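Local coordinates for 27kDa outer membrane protein (Silicibacter pomeroyi, PDB 3GYK) that probably acts as a thiol-disulfide oxidoreductase, its DsbA-like thioredoxin domain being the part contained in this chain, at residues F29-N33 and H88-M92. Residues are numbered along the deposited sequence; the frame is centred on the assembly and turned at random.
Sequences FFDYN and HWALM
In this DsbA-like thioredoxin domain, the central strand 24-30 runs out into the loop before the CxxC helix 35-50, and here it packs on helix 84-92 of the helical insertion. F29 and F30 are extended; the F29 side chain is out of reach of 88-92, its ring meeting F142 edge-to-face. F30, with chi1 in p, points toward the helix and offers a flat apolar face to the imidazole edge of H88: centroids 4.8 Å apart, planes at 67°, F30 CZ to H88 CE1 3.5 Å. F30 also touches C37 of the CxxC pair, probably the redox site, and joins Y32 and H88 in an aromatic cluster. The CA-to-CB bond of D31 points away from the helix, and its carboxylate suits an Asx turn: OD1 accepts from N33 N at 2.8 Å, and also from S68. Y32 (phi/psi -67/-12, chi1 m) is closest to the helix backbone, its CA 5.7 Å from the CA of M92. L91 CD1 lies 4.0 Å from the Y32 ring centroid, over one face, a CH-pi contact that a branched aliphatic chain makes well. Selenomethionine M92, slender and flexible, slips its CE to 3.5 Å from both F30 CD1 and Y32 CD1. Tyrosine adds a polar tip to this apolar packing: Y32 OH, also hydrogen-bonded to E60, accepts from H88 ND1 at 2.9 Å.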
# COMPACT_ATOMS: atom_id res chain seq x y z
N PHE A 29 4.19 -3.44 1.04
CA PHE A 29 3.42 -4.45 0.31
C PHE A 29 2.38 -4.96 1.31
O PHE A 29 2.74 -5.39 2.42
CB PHE A 29 4.34 -5.62 -0.06
CG PHE A 29 5.31 -5.34 -1.21
CD1 PHE A 29 5.18 -6.02 -2.43
CD2 PHE A 29 6.39 -4.45 -1.04
CE1 PHE A 29 6.08 -5.81 -3.48
CE2 PHE A 29 7.31 -4.23 -2.09
CZ PHE A 29 7.15 -4.89 -3.31
N PHE A 30 1.11 -4.96 0.93
CA PHE A 30 0.07 -5.29 1.91
C PHE A 30 -1.17 -5.93 1.27
O PHE A 30 -1.34 -5.89 0.04
CB PHE A 30 -0.37 -4.01 2.66
CG PHE A 30 -0.86 -2.93 1.73
CD1 PHE A 30 -2.16 -2.96 1.24
CD2 PHE A 30 0.01 -1.91 1.31
CE1 PHE A 30 -2.61 -1.97 0.36
CE2 PHE A 30 -0.44 -0.93 0.40
CZ PHE A 30 -1.75 -0.96 -0.06
N ASP A 31 -2.01 -6.51 2.15
CA ASP A 31 -3.26 -7.21 1.78
C ASP A 31 -4.27 -6.76 2.83
O ASP A 31 -3.96 -6.76 4.03
CB ASP A 31 -2.99 -8.73 1.83
CG ASP A 31 -4.22 -9.58 1.52
OD1 ASP A 31 -5.24 -9.43 2.23
OD2 ASP A 31 -4.13 -10.43 0.60
N TYR A 32 -5.48 -6.39 2.38
CA TYR A 32 -6.50 -5.83 3.29
C TYR A 32 -7.05 -6.81 4.32
O TYR A 32 -7.68 -6.38 5.26
CB TYR A 32 -7.65 -5.12 2.53
CG TYR A 32 -7.18 -3.88 1.83
CD1 TYR A 32 -6.90 -2.71 2.56
CD2 TYR A 32 -6.98 -3.87 0.45
CE1 TYR A 32 -6.40 -1.55 1.92
CE2 TYR A 32 -6.50 -2.70 -0.22
CZ TYR A 32 -6.22 -1.56 0.52
OH TYR A 32 -5.73 -0.45 -0.14
N ASN A 33 -6.77 -8.11 4.16
CA ASN A 33 -7.20 -9.11 5.11
C ASN A 33 -6.07 -9.65 5.99
O ASN A 33 -6.28 -10.58 6.80
CB ASN A 33 -7.90 -10.24 4.37
CG ASN A 33 -9.33 -9.86 3.99
OD1 ASN A 33 -10.09 -9.39 4.84
ND2 ASN A 33 -9.70 -10.05 2.72
N HIS A 88 -8.17 3.49 1.26
CA HIS A 88 -7.15 2.63 1.84
C HIS A 88 -7.21 2.62 3.37
O HIS A 88 -7.23 1.54 3.97
CB HIS A 88 -5.74 3.04 1.38
CG HIS A 88 -4.66 2.33 2.12
ND1 HIS A 88 -4.21 1.09 1.75
CD2 HIS A 88 -3.97 2.66 3.24
CE1 HIS A 88 -3.28 0.68 2.59
NE2 HIS A 88 -3.12 1.61 3.52
N TRP A 89 -7.23 3.80 3.99
CA TRP A 89 -7.28 3.89 5.44
C TRP A 89 -8.57 3.26 5.97
O TRP A 89 -8.55 2.60 7.02
CB TRP A 89 -7.16 5.34 5.96
CG TRP A 89 -5.84 6.06 5.64
CD1 TRP A 89 -5.70 7.33 5.13
CD2 TRP A 89 -4.50 5.55 5.80
NE1 TRP A 89 -4.36 7.64 4.96
CE2 TRP A 89 -3.61 6.57 5.37
CE3 TRP A 89 -3.96 4.34 6.29
CZ2 TRP A 89 -2.21 6.41 5.40
CZ3 TRP A 89 -2.56 4.18 6.32
CH2 TRP A 89 -1.70 5.22 5.88
N ALA A 90 -9.67 3.45 5.25
CA ALA A 90 -10.98 2.97 5.73
C ALA A 90 -11.07 1.44 5.66
O ALA A 90 -11.62 0.79 6.57
CB ALA A 90 -12.12 3.63 4.97
N LEU A 91 -10.56 0.88 4.57
CA LEU A 91 -10.46 -0.57 4.40
C LEU A 91 -9.54 -1.18 5.44
O LEU A 91 -9.90 -2.13 6.11
CB LEU A 91 -9.94 -0.94 3.01
CG LEU A 91 -10.89 -0.68 1.84
CD1 LEU A 91 -10.18 -0.80 0.50
CD2 LEU A 91 -12.08 -1.66 1.92
N MSE A 92 -8.34 -0.63 5.55
CA MSE A 92 -7.35 -1.18 6.47
C MSE A 92 -7.78 -1.04 7.94
O MSE A 92 -7.37 -1.85 8.79
CB MSE A 92 -5.97 -0.57 6.14
CG MSE A 92 -4.80 -1.32 6.64
SE MSE A 92 -4.71 -3.17 6.00
CE MSE A 92 -3.84 -2.98 4.29